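Local structure of cystathionine beta-lyase family protein, YNBB B.subtilis ortholog (Clostridium acetobutylicum, 3HVY) at residues Tyr38-Arg42 with Ile302-Lys306; Arg76-Asp80 with Ala92-Pro96; Asp117-Cys123 with Ser176-Ile182; Asp347-Ile352 with Ile420-Leu425. The protein is probably a pyridoxal-phosphate-dependent lyase of the cystathionine beta-lyase and methionine gamma-lyase kind, with a putative role in aluminium resistance. All coordinates share one frame. Residue numbers count along the deposited sequence, not the author numbering.

Contact 1: residues Tyr38-Arg42 with Ile302-Lys306; sequences YDEIR and IEAVK. With EDO (1,2-ethanediol), chain Y.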
loop_
_atom_site.group_PDB
_atom_site.type_symbol
_atom_site.label_atom_id
_atom_site.label_comp_id
_atom_site.label_asym_id
_atom_site.label_seq_id
_atom_site.Cartn_x
_atom_site.Cartn_y
_atom_site.Cartn_z
ATOM N N TYR D 38 11.499 35.062 -4.641
ATOM C CA TYR D 38 10.883 33.820 -4.129
ATOM C C TYR D 38 11.896 32.789 -3.694
ATOM O O TYR D 38 11.625 32.000 -2.755
ATOM C CB TYR D 38 9.880 33.228 -5.110
ATOM C CG TYR D 38 8.688 34.164 -5.264
ATOM C CD1 TYR D 38 7.837 34.419 -4.207
ATOM C CD2 TYR D 38 8.468 34.841 -6.452
ATOM C CE1 TYR D 38 6.772 35.322 -4.357
ATOM C CE2 TYR D 38 7.409 35.738 -6.590
ATOM C CZ TYR D 38 6.581 35.977 -5.559
ATOM O OH TYR D 38 5.569 36.917 -5.717
ATOM N N ASP D 39 13.056 32.788 -4.336
ATOM C CA ASP D 39 14.119 31.848 -3.940
ATOM C C ASP D 39 14.590 32.080 -2.519
ATOM O O ASP D 39 15.014 31.146 -1.847
ATOM C CB ASP D 39 15.294 31.942 -4.887
ATOM C CG ASP D 39 15.000 31.347 -6.219
ATOM O OD1 ASP D 39 13.991 30.629 -6.372
ATOM O OD2 ASP D 39 15.816 31.616 -7.098
ATOM N N GLU D 40 14.591 33.341 -2.113
ATOM C CA GLU D 40 14.968 33.757 -0.739
ATOM C C GLU D 40 13.996 33.221 0.293
ATOM O O GLU D 40 14.392 32.698 1.333
ATOM C CB GLU D 40 15.004 35.267 -0.651
ATOM C CG GLU D 40 16.128 35.865 -1.512
ATOM C CD GLU D 40 16.047 37.384 -1.583
ATOM O OE1 GLU D 40 15.199 37.964 -0.874
ATOM O OE2 GLU D 40 16.811 37.977 -2.365
ATOM N N ILE D 41 12.709 33.350 -0.029
ATOM C CA ILE D 41 11.667 32.789 0.798
ATOM C C ILE D 41 11.742 31.256 0.823
ATOM O O ILE D 41 11.605 30.647 1.881
ATOM C CB ILE D 41 10.278 33.266 0.303
ATOM C CG1 ILE D 41 10.085 34.759 0.614
ATOM C CG2 ILE D 41 9.160 32.468 0.969
ATOM C CD1 ILE D 41 8.767 35.303 0.115
ATOM N N ARG D 42 11.981 30.621 -0.328
ATOM C CA ARG D 42 12.042 29.180 -0.399
ATOM C C ARG D 42 13.145 28.631 0.478
ATOM O O ARG D 42 12.991 27.600 1.115
ATOM C CB ARG D 42 12.359 28.787 -1.843
ATOM C CG ARG D 42 12.350 27.361 -2.084
ATOM C CD ARG D 42 12.589 27.025 -3.571
ATOM N NE ARG D 42 13.921 27.482 -3.938
ATOM C CZ ARG D 42 14.402 27.561 -5.172
ATOM N NH1 ARG D 42 13.671 27.233 -6.194
ATOM N NH2 ARG D 42 15.643 27.981 -5.363
ATOM N N ILE D 302 7.010 26.811 -4.486
ATOM C CA ILE D 302 7.599 27.923 -5.161
ATOM C C ILE D 302 7.723 27.670 -6.648
ATOM O O ILE D 302 7.692 28.607 -7.431
ATOM C CB ILE D 302 8.909 28.359 -4.482
ATOM C CG1 ILE D 302 8.581 28.943 -3.085
ATOM C CG2 ILE D 302 9.750 29.435 -5.344
ATOM C CD1 ILE D 302 7.788 30.271 -3.112
ATOM N N GLU D 303 7.803 26.415 -7.064
ATOM C CA GLU D 303 7.674 26.115 -8.484
ATOM C C GLU D 303 6.290 26.583 -8.991
ATOM O O GLU D 303 6.181 27.156 -10.080
ATOM C CB GLU D 303 7.827 24.627 -8.756
ATOM C CG GLU D 303 9.220 24.047 -8.458
ATOM C CD GLU D 303 10.316 24.710 -9.279
ATOM O OE1 GLU D 303 10.290 24.588 -10.520
ATOM O OE2 GLU D 303 11.218 25.357 -8.681
ATOM N N ALA D 304 5.256 26.363 -8.189
ATOM C CA ALA D 304 3.880 26.731 -8.589
ATOM C C ALA D 304 3.728 28.257 -8.558
ATOM O O ALA D 304 3.131 28.833 -9.450
ATOM C CB ALA D 304 2.876 26.034 -7.699
ATOM N N VAL D 305 4.322 28.914 -7.566
ATOM C CA VAL D 305 4.347 30.359 -7.507
ATOM C C VAL D 305 5.011 30.933 -8.756
ATOM O O VAL D 305 4.452 31.829 -9.388
ATOM C CB VAL D 305 4.983 30.920 -6.226
ATOM C CG1 VAL D 305 5.005 32.476 -6.253
ATOM C CG2 VAL D 305 4.245 30.439 -4.921
ATOM N N LYS D 306 6.191 30.433 -9.125
ATOM C CA LYS D 306 6.867 30.878 -10.328
ATOM C C LYS D 306 6.012 30.690 -11.545
ATOM O O LYS D 306 6.007 31.539 -12.385
ATOM C CB LYS D 306 8.204 30.179 -10.470
ATOM C CG LYS D 306 9.220 30.657 -9.427
ATOM C CD LYS D 306 10.602 29.942 -9.633
ATOM C CE LYS D 306 11.610 30.377 -8.554
ATOM N NZ LYS D 306 13.019 29.908 -8.734
HETATM C C1 EDO Y . 13.161 26.578 -11.687
HETATM O O1 EDO Y . 12.312 25.459 -11.882
HETATM C C2 EDO Y . 12.575 27.454 -10.606
HETATM O O2 EDO Y . 13.056 27.143 -9.288
HETATM O O HOH W 1 11.203 26.029 -6.257
#

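Contact 2: residues Arg76-Asp80 with Ala92-Pro96; sequences RDSLD and AFVRP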
loop_
_atom_site.group_PDB
_atom_site.type_symbol
_atom_site.label_atom_id
_atom_site.label_comp_id
_atom_site.label_asym_id
_atom_site.label_seq_id
_atom_site.Cartn_x
_atom_site.Cartn_y
_atom_site.Cartn_z
ATOM N N ARG D 76 2.575 8.959 12.888
ATOM C CA ARG D 76 1.458 9.846 12.879
ATOM C C ARG D 76 1.611 10.940 13.935
ATOM O O ARG D 76 1.456 12.121 13.642
ATOM C CB ARG D 76 0.226 9.024 13.201
ATOM C CG ARG D 76 -1.068 9.780 13.244
ATOM C CD ARG D 76 -2.162 8.949 13.895
ATOM N NE ARG D 76 -1.871 8.700 15.291
ATOM C CZ ARG D 76 -2.413 7.760 16.058
ATOM N NH1 ARG D 76 -3.371 6.996 15.605
ATOM N NH2 ARG D 76 -1.984 7.594 17.292
ATOM N N ASP D 77 1.922 10.542 15.160
ATOM C CA ASP D 77 2.023 11.479 16.279
ATOM C C ASP D 77 3.200 12.421 16.135
ATOM O O ASP D 77 3.117 13.577 16.507
ATOM C CB ASP D 77 2.071 10.718 17.605
ATOM C CG ASP D 77 0.761 9.972 17.877
ATOM O OD1 ASP D 77 -0.311 10.335 17.299
ATOM O OD2 ASP D 77 0.830 9.007 18.626
ATOM N N SER D 78 4.289 11.950 15.567
ATOM C CA SER D 78 5.429 12.821 15.354
ATOM C C SER D 78 5.203 13.771 14.187
ATOM O O SER D 78 5.763 14.904 14.172
ATOM C CB SER D 78 6.686 11.982 15.102
ATOM O OG SER D 78 7.149 11.331 16.282
ATOM N N LEU D 79 4.429 13.350 13.188
ATOM C CA LEU D 79 4.140 14.292 12.065
ATOM C C LEU D 79 3.332 15.450 12.607
ATOM O O LEU D 79 3.580 16.595 12.265
ATOM C CB LEU D 79 3.455 13.662 10.883
ATOM C CG LEU D 79 3.252 14.555 9.641
ATOM C CD1 LEU D 79 4.583 15.022 9.094
ATOM C CD2 LEU D 79 2.521 13.750 8.588
ATOM N N ASP D 80 2.341 15.165 13.431
ATOM C CA ASP D 80 1.640 16.258 14.122
ATOM C C ASP D 80 2.599 17.216 14.853
ATOM O O ASP D 80 2.418 18.424 14.802
ATOM C CB ASP D 80 0.664 15.706 15.136
ATOM C CG ASP D 80 -0.504 14.950 14.502
ATOM O OD1 ASP D 80 -0.666 15.010 13.279
ATOM O OD2 ASP D 80 -1.252 14.244 15.254
ATOM N N ALA D 92 -1.185 20.231 16.334
ATOM C CA ALA D 92 -1.538 19.990 14.946
ATOM C C ALA D 92 -2.087 18.593 14.883
ATOM O O ALA D 92 -1.817 17.755 15.769
ATOM C CB ALA D 92 -0.359 20.184 13.956
ATOM N N PHE D 93 -2.844 18.363 13.820
ATOM C CA PHE D 93 -3.620 17.150 13.582
ATOM C C PHE D 93 -3.662 16.962 12.069
ATOM O O PHE D 93 -4.395 17.670 11.353
ATOM C CB PHE D 93 -5.004 17.317 14.178
ATOM C CG PHE D 93 -5.940 16.151 13.948
ATOM C CD1 PHE D 93 -5.802 14.956 14.652
ATOM C CD2 PHE D 93 -6.962 16.260 13.041
ATOM C CE1 PHE D 93 -6.669 13.930 14.480
ATOM C CE2 PHE D 93 -7.818 15.193 12.846
ATOM C CZ PHE D 93 -7.682 14.036 13.598
ATOM N N VAL D 94 -2.827 16.039 11.607
ATOM C CA VAL D 94 -2.615 15.746 10.221
ATOM C C VAL D 94 -3.008 14.294 9.990
ATOM O O VAL D 94 -2.515 13.364 10.682
ATOM C CB VAL D 94 -1.121 15.919 9.854
ATOM C CG1 VAL D 94 -0.934 15.781 8.321
ATOM C CG2 VAL D 94 -0.549 17.220 10.425
ATOM N N ARG D 95 -3.905 14.071 9.031
ATOM C CA ARG D 95 -4.446 12.743 8.845
ATOM C C ARG D 95 -4.800 12.527 7.409
ATOM O O ARG D 95 -5.269 13.452 6.713
ATOM C CB ARG D 95 -5.728 12.550 9.648
ATOM C CG ARG D 95 -5.574 12.563 11.142
ATOM C CD ARG D 95 -4.854 11.328 11.650
ATOM N NE ARG D 95 -4.803 11.259 13.113
ATOM C CZ ARG D 95 -3.946 11.927 13.873
ATOM N NH1 ARG D 95 -3.068 12.746 13.331
ATOM N NH2 ARG D 95 -3.985 11.782 15.190
ATOM N N PRO D 96 -4.599 11.296 6.927
ATOM C CA PRO D 96 -5.028 10.918 5.561
ATOM C C PRO D 96 -6.564 10.740 5.520
ATOM O O PRO D 96 -7.195 10.707 4.457
ATOM C CB PRO D 96 -4.335 9.560 5.361
ATOM C CG PRO D 96 -4.319 8.982 6.761
ATOM C CD PRO D 96 -3.978 10.169 7.633
HETATM O O HOH W 2 -0.007 12.541 11.195
HETATM O O HOH W 3 -1.469 12.628 17.152
#

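Contact 3: residues Asp117-Cys123 with Ser176-Ile182; sequences DTMMSIC and SIKLIHI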
loop_
_atom_site.group_PDB
_atom_site.type_symbol
_atom_site.label_atom_id
_atom_site.label_comp_id
_atom_site.label_asym_id
_atom_site.label_seq_id
_atom_site.Cartn_x
_atom_site.Cartn_y
_atom_site.Cartn_z
ATOM N N ASP D 117 -24.196 29.735 19.464
ATOM C CA ASP D 117 -22.984 30.448 19.134
ATOM C C ASP D 117 -23.164 31.071 17.747
ATOM O O ASP D 117 -23.962 30.601 16.943
ATOM C CB ASP D 117 -21.769 29.535 19.023
ATOM C CG ASP D 117 -21.234 29.045 20.344
ATOM O OD1 ASP D 117 -21.666 29.512 21.397
ATOM O OD2 ASP D 117 -20.291 28.219 20.303
ATOM N N THR D 118 -22.444 32.161 17.496
ATOM C CA THR D 118 -22.387 32.757 16.165
ATOM C C THR D 118 -21.002 32.653 15.550
ATOM O O THR D 118 -19.998 32.907 16.216
ATOM C CB THR D 118 -22.802 34.206 16.174
ATOM O OG1 THR D 118 -24.112 34.325 16.725
ATOM C CG2 THR D 118 -22.778 34.764 14.745
HETATM N N MSE D 119 -20.968 32.253 14.278
HETATM C CA MSE D 119 -19.770 32.225 13.438
HETATM C C MSE D 119 -19.836 33.445 12.511
HETATM O O MSE D 119 -20.894 33.759 11.959
HETATM C CB MSE D 119 -19.754 30.965 12.564
HETATM C CG MSE D 119 -18.671 30.938 11.545
HETATM SE SE MSE D 119 -18.851 29.413 10.303
HETATM C CE MSE D 119 -17.477 29.989 8.989
HETATM N N MSE D 120 -18.706 34.119 12.314
HETATM C CA MSE D 120 -18.718 35.307 11.481
HETATM C C MSE D 120 -17.603 35.280 10.479
HETATM O O MSE D 120 -16.419 35.182 10.852
HETATM C CB MSE D 120 -18.670 36.595 12.323
HETATM C CG MSE D 120 -18.722 37.910 11.460
HETATM SE SE MSE D 120 -18.907 39.550 12.459
HETATM C CE MSE D 120 -17.213 39.420 13.429
ATOM N N SER D 121 -17.989 35.310 9.206
ATOM C CA SER D 121 -17.042 35.359 8.103
ATOM C C SER D 121 -16.767 36.842 7.814
ATOM O O SER D 121 -17.702 37.641 7.682
ATOM C CB SER D 121 -17.590 34.686 6.837
ATOM O OG SER D 121 -17.623 33.287 6.975
ATOM N N ILE D 122 -15.504 37.207 7.711
ATOM C CA ILE D 122 -15.175 38.605 7.528
ATOM C C ILE D 122 -14.572 39.018 6.164
ATOM O O ILE D 122 -14.354 40.213 5.936
ATOM C CB ILE D 122 -14.380 39.177 8.695
ATOM C CG1 ILE D 122 -12.985 38.542 8.766
ATOM C CG2 ILE D 122 -15.188 39.051 10.028
ATOM C CD1 ILE D 122 -12.010 39.289 9.745
ATOM N N CYS D 123 -14.398 38.061 5.257
ATOM C CA CYS D 123 -13.887 38.314 3.932
ATOM C C CYS D 123 -14.976 38.150 2.870
ATOM O O CYS D 123 -14.700 37.656 1.787
ATOM C CB CYS D 123 -12.772 37.322 3.625
ATOM S SG CYS D 123 -11.459 37.343 4.805
ATOM N N SER D 176 -22.461 36.664 21.347
ATOM C CA SER D 176 -22.513 35.273 20.922
ATOM C C SER D 176 -21.490 34.914 19.864
ATOM O O SER D 176 -21.422 33.742 19.498
ATOM C CB SER D 176 -23.886 34.928 20.358
ATOM O OG SER D 176 -24.029 35.441 19.055
ATOM N N ILE D 177 -20.722 35.889 19.356
ATOM C CA ILE D 177 -19.772 35.606 18.279
ATOM C C ILE D 177 -18.582 34.890 18.857
ATOM O O ILE D 177 -17.792 35.498 19.556
ATOM C CB ILE D 177 -19.273 36.853 17.561
ATOM C CG1 ILE D 177 -20.419 37.564 16.845
ATOM C CG2 ILE D 177 -18.200 36.455 16.531
ATOM C CD1 ILE D 177 -20.044 38.947 16.265
ATOM N N LYS D 178 -18.434 33.599 18.571
ATOM C CA LYS D 178 -17.341 32.824 19.165
ATOM C C LYS D 178 -16.152 32.545 18.247
ATOM O O LYS D 178 -15.040 32.220 18.716
ATOM C CB LYS D 178 -17.893 31.487 19.657
ATOM C CG LYS D 178 -19.106 31.583 20.610
ATOM C CD LYS D 178 -18.842 32.397 21.868
ATOM C CE LYS D 178 -20.022 32.338 22.818
ATOM N NZ LYS D 178 -19.545 32.811 24.106
ATOM N N LEU D 179 -16.379 32.685 16.950
ATOM C CA LEU D 179 -15.390 32.328 15.940
ATOM C C LEU D 179 -15.518 33.270 14.775
ATOM O O LEU D 179 -16.616 33.559 14.305
ATOM C CB LEU D 179 -15.609 30.880 15.481
ATOM C CG LEU D 179 -14.581 30.310 14.485
ATOM C CD1 LEU D 179 -14.422 28.828 14.730
ATOM C CD2 LEU D 179 -14.974 30.595 13.013
ATOM N N ILE D 180 -14.377 33.795 14.375
ATOM C CA ILE D 180 -14.212 34.618 13.195
ATOM C C ILE D 180 -13.449 33.767 12.173
ATOM O O ILE D 180 -12.381 33.167 12.477
ATOM C CB ILE D 180 -13.447 35.910 13.540
ATOM C CG1 ILE D 180 -14.395 36.877 14.277
ATOM C CG2 ILE D 180 -12.817 36.565 12.309
ATOM C CD1 ILE D 180 -13.773 38.176 14.641
ATOM N N HIS D 181 -14.028 33.718 10.988
ATOM C CA HIS D 181 -13.511 32.980 9.856
ATOM C C HIS D 181 -12.902 33.921 8.811
ATOM O O HIS D 181 -13.574 34.826 8.317
ATOM C CB HIS D 181 -14.654 32.138 9.294
ATOM C CG HIS D 181 -14.436 31.665 7.886
ATOM N ND1 HIS D 181 -15.246 32.063 6.850
ATOM C CD2 HIS D 181 -13.494 30.862 7.344
ATOM C CE1 HIS D 181 -14.816 31.507 5.728
ATOM N NE2 HIS D 181 -13.732 30.801 5.998
ATOM N N ILE D 182 -11.601 33.747 8.564
ATOM C CA ILE D 182 -10.874 34.483 7.532
ATOM C C ILE D 182 -10.512 33.455 6.447
ATOM O O ILE D 182 -10.009 32.394 6.741
ATOM C CB ILE D 182 -9.598 35.123 8.080
ATOM C CG1 ILE D 182 -9.961 36.110 9.212
ATOM C CG2 ILE D 182 -8.766 35.792 6.950
ATOM C CD1 ILE D 182 -8.760 36.765 9.934
HETATM O O HOH W 4 -14.069 35.000 5.505
#

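Contact 4: residues Asp347-Ile352 with Ile420-Leu425; sequences DFIKGI and IALSKL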
loop_
_atom_site.group_PDB
_atom_site.type_symbol
_atom_site.label_atom_id
_atom_site.label_comp_id
_atom_site.label_asym_id
_atom_site.label_seq_id
_atom_site.Cartn_x
_atom_site.Cartn_y
_atom_site.Cartn_z
ATOM N N ASP D 347 -10.877 27.588 -24.632
ATOM C CA ASP D 347 -9.719 27.156 -25.381
ATOM C C ASP D 347 -8.477 27.103 -24.491
ATOM O O ASP D 347 -7.661 26.207 -24.626
ATOM C CB ASP D 347 -9.469 28.073 -26.578
ATOM C CG ASP D 347 -10.455 27.825 -27.749
ATOM O OD1 ASP D 347 -11.324 26.917 -27.642
ATOM O OD2 ASP D 347 -10.342 28.541 -28.786
ATOM N N PHE D 348 -8.334 28.074 -23.589
ATOM C CA PHE D 348 -7.148 28.154 -22.744
ATOM C C PHE D 348 -7.118 26.980 -21.756
ATOM O O PHE D 348 -6.062 26.320 -21.567
ATOM C CB PHE D 348 -7.103 29.485 -21.987
ATOM C CG PHE D 348 -5.879 29.633 -21.107
ATOM C CD1 PHE D 348 -4.713 30.183 -21.629
ATOM C CD2 PHE D 348 -5.908 29.248 -19.766
ATOM C CE1 PHE D 348 -3.565 30.331 -20.827
ATOM C CE2 PHE D 348 -4.774 29.381 -18.957
ATOM C CZ PHE D 348 -3.606 29.936 -19.501
ATOM N N ILE D 349 -8.273 26.733 -21.138
ATOM C CA ILE D 349 -8.428 25.649 -20.150
ATOM C C ILE D 349 -8.227 24.295 -20.802
ATOM O O ILE D 349 -7.462 23.464 -20.280
ATOM C CB ILE D 349 -9.739 25.770 -19.363
ATOM C CG1 ILE D 349 -9.648 27.059 -18.499
ATOM C CG2 ILE D 349 -9.945 24.589 -18.440
ATOM C CD1 ILE D 349 -10.634 27.173 -17.417
ATOM N N LYS D 350 -8.825 24.095 -21.970
ATOM C CA LYS D 350 -8.597 22.864 -22.728
ATOM C C LYS D 350 -7.109 22.686 -23.082
ATOM O O LYS D 350 -6.575 21.565 -23.079
ATOM C CB LYS D 350 -9.453 22.835 -23.989
ATOM C CG LYS D 350 -10.932 22.545 -23.752
ATOM C CD LYS D 350 -11.703 22.688 -25.101
ATOM C CE LYS D 350 -13.147 22.178 -25.075
ATOM N NZ LYS D 350 -13.351 20.776 -25.647
ATOM N N GLY D 351 -6.430 23.781 -23.370
ATOM C CA GLY D 351 -5.020 23.715 -23.688
ATOM C C GLY D 351 -4.222 23.254 -22.486
ATOM O O GLY D 351 -3.269 22.496 -22.641
ATOM N N ILE D 352 -4.626 23.689 -21.286
ATOM C CA ILE D 352 -3.963 23.265 -20.065
ATOM C C ILE D 352 -4.095 21.753 -19.927
ATOM O O ILE D 352 -3.122 21.072 -19.660
ATOM C CB ILE D 352 -4.494 23.989 -18.799
ATOM C CG1 ILE D 352 -4.100 25.468 -18.841
ATOM C CG2 ILE D 352 -3.885 23.341 -17.479
ATOM C CD1 ILE D 352 -2.604 25.762 -18.846
ATOM N N ILE D 420 1.588 26.267 -24.336
ATOM C CA ILE D 420 0.678 25.450 -25.107
ATOM C C ILE D 420 -0.708 26.069 -25.086
ATOM O O ILE D 420 -1.307 26.286 -26.120
ATOM C CB ILE D 420 0.625 23.995 -24.595
ATOM C CG1 ILE D 420 1.937 23.312 -24.928
ATOM C CG2 ILE D 420 -0.538 23.230 -25.230
ATOM C CD1 ILE D 420 2.217 22.061 -24.067
ATOM N N ALA D 421 -1.194 26.415 -23.912
ATOM C CA ALA D 421 -2.493 27.047 -23.813
ATOM C C ALA D 421 -2.573 28.393 -24.584
ATOM O O ALA D 421 -3.538 28.656 -25.320
ATOM C CB ALA D 421 -2.859 27.232 -22.343
ATOM N N LEU D 422 -1.574 29.259 -24.407
ATOM C CA LEU D 422 -1.573 30.569 -25.067
ATOM C C LEU D 422 -1.545 30.458 -26.600
ATOM O O LEU D 422 -2.137 31.283 -27.295
ATOM C CB LEU D 422 -0.379 31.398 -24.571
ATOM C CG LEU D 422 -0.196 32.815 -25.158
ATOM C CD1 LEU D 422 -1.482 33.675 -25.082
ATOM C CD2 LEU D 422 1.024 33.542 -24.482
ATOM N N SER D 423 -0.854 29.440 -27.106
ATOM C CA SER D 423 -0.737 29.198 -28.552
ATOM C C SER D 423 -2.054 28.740 -29.173
ATOM O O SER D 423 -2.140 28.562 -30.382
ATOM C CB SER D 423 0.351 28.176 -28.836
ATOM O OG SER D 423 1.622 28.658 -28.429
ATOM N N LYS D 424 -3.056 28.499 -28.339
ATOM C CA LYS D 424 -4.411 28.302 -28.819
ATOM C C LYS D 424 -5.195 29.618 -28.948
ATOM O O LYS D 424 -6.280 29.630 -29.494
ATOM C CB LYS D 424 -5.159 27.345 -27.919
ATOM C CG LYS D 424 -4.395 26.052 -27.667
ATOM C CD LYS D 424 -5.239 24.842 -27.556
ATOM C CE LYS D 424 -6.706 25.207 -27.242
ATOM N NZ LYS D 424 -7.631 24.107 -26.800
ATOM N N LEU D 425 -4.668 30.722 -28.432
ATOM C CA LEU D 425 -5.377 31.995 -28.518
ATOM C C LEU D 425 -4.695 32.991 -29.452
ATOM O O LEU D 425 -5.386 33.747 -30.152
ATOM C CB LEU D 425 -5.522 32.664 -27.139
ATOM C CG LEU D 425 -5.992 31.902 -25.919
ATOM C CD1 LEU D 425 -6.103 32.900 -24.765
ATOM C CD2 LEU D 425 -7.265 31.133 -26.112
#

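Contact 1: residues Tyr38-Arg42 with Ile302-Lys306
Two long helices, 18-55 and 287-317, pack side by side here in a nearly antiparallel, buried contact with an apolar half and a charged half. The short segments Tyr38-Arg42 and Ile302-Lys306 run at 166° to each other, and their axes come no closer than 10.7 Å. So wide a spacing needs large side chains to bridge it. Tyr38 does this on the apolar half: Val305 CG1 sits over the face of its ring, 3.8 Å from the centroid and 8° off the normal, a CH-pi contact, while Tyr38 CB meets Ile302 CG2 at 3.8 Å. The Tyr38 hydroxyl bonds to the backbone N of Arg330. The charged half is a salt-bridge network. Lys306, extended beyond CB, carries NZ to 2.7 Å from Asp39 OD1, a hydrogen-bonded ion pair, whereas the pair Arg42 NH1 to Glu303 OE2 is long at 4.0 Å and is helped by water 1, which joins the same two atoms. The close like charges, Arg42 NH1 and Lys306 NZ at 3.7 Å, are offset by these two acids. An ethanediol, probably from the crystallisation liquor, hydrogen-bonds to Glu303 and more weakly to Arg42 and Lys306. The second subunit adds Asp412, which pairs with Arg42 NE, so the charged half borders the subunit interface, while on the apolar side Val305 reaches Val225 in a neighbouring loop.

Contact 2: residues Arg76-Asp80 with Ala92-Pro96
Arg76 leaves the helix sideways, and its CD lies over one face of the Arg95 guanidinium, 3.5 Å from Arg95 CZ. The two like charges are tolerable because acids lie beside them: Asp77 takes Arg76 NE on OD1 at 3.0 Å, and water 3 links Asp77 OD1 to Asp80 OD2. Leu79 supplies the apolar part, its CD2 4.0 Å from Val94 CG1, and it also packs on Met287 and Leu290 of helix 287-317. Asp80 does most of the joining. Its OD1 accepts the backbone N of Val94 at 2.9 Å, and its OD2 receives Arg95 NH1 at 3.0 Å in a nearly straight hydrogen bond that is part of a salt bridge; a short carboxylate suits this place, where Asp80 CB lies 3.3 Å from Ala92 O and small Ala92 leaves room. Arg95 is held further by Gly278. The short segments cross at 131°; helix 74-87 leads into strand 91-95, outermost within this chain and first of a seven-stranded 1-7-6-5-4-2-3 sheet, as in fold-type I PLP enzymes.

Contact 3: residues Asp117-Cys123 with Ser176-Ile182
Strands 118-121 and 177-183 lie parallel in the large sheet, and their fit is set by a step in register. Thr118 pairs with Ile177 but Met119 with Leu179, so Lys178 is the extra residue of a beta bulge; Lys178 N reaches Thr118 O at 2.9 Å. Beyond it the ladder is regular, with Met120 N to Leu179 O at 2.9 Å. On one face the long, unbranched selenomethionine Met120 reaches along the branched side chains beside it, SE 4.0 Å from Ile177 CD1 and CE 3.9 Å from Ile180 CD1, while Ile122 CD1 rests against both Ile180 CG2 and Ile182 CG1 at 3.8 Å. On the other face Met119, also selenomethionine, has CG 4.0 Å from Leu179 CD2 and CE 3.6 Å from His181 CB. Small Ser121 leaves space for the imidazole, and its OG hydrogen-bonds His181 ND1 at 2.7 Å and also Tyr152. Backbone bonds fix the register, apolar side chains make up most of the packing, and the Ser121-His181 pair satisfies buried polar atoms.

Contact 4: residues Asp347-Ile352 with Ile420-Leu425
Close backbone approach dominates where helix 342-354 meets the C-terminal part of helix 411-422 and the residues after it: Gly351 CA and Ala421 CA stand only 4.2 Å apart. A CB on residue 351 would lie 2.8 Å from Ala421 CA, a clash, so the absence of a side chain lets the two backbones come close, and Ala421 adds just one methyl. Of the apolar contacts, the main one is CH-pi: Ala421 CB lies over the Phe348 ring, 3.8 Å from its centroid, and Ile352 CD1 touches the same methyl at 3.8 Å. Leu425 CD2 packs on Asp347 CB at 3.8 Å, and helix 287-317 adds Met315 against Phe348. The polar part is looser. Lys424 lays its chain across Asp347, CE 3.0 Å from Asp347 O, and Asp347 O to Lys424 NZ is also 3.0 Å, while the Asp347 carboxylate is paired with Lys343. The join relies mainly on close fit and apolar burial, and the charged groups remain toward its partly exposed margin.

How the contacts relate
Along the chain, contact 1 closes a long loop within which contacts 2 and 3 are nested, one after the other; contact 4 follows in series. Contacts 2 and 3 both reach the seven-stranded mixed sheet, their centres 27 Å apart, and so belong to the domain that also carries Lys244, modified with pyridoxal phosphate. Contact 4, about 40 Å from contact 3 between centres, lies across the chain's centre, among the C-terminal helices and the antiparallel sheet. Helix 287-317 links the parts: it is half of contact 1 and lends side chains to the surroundings of contacts 2 and 4. No two contacts touch, the nearest atoms being about 11 Å apart for contacts 1 and 4.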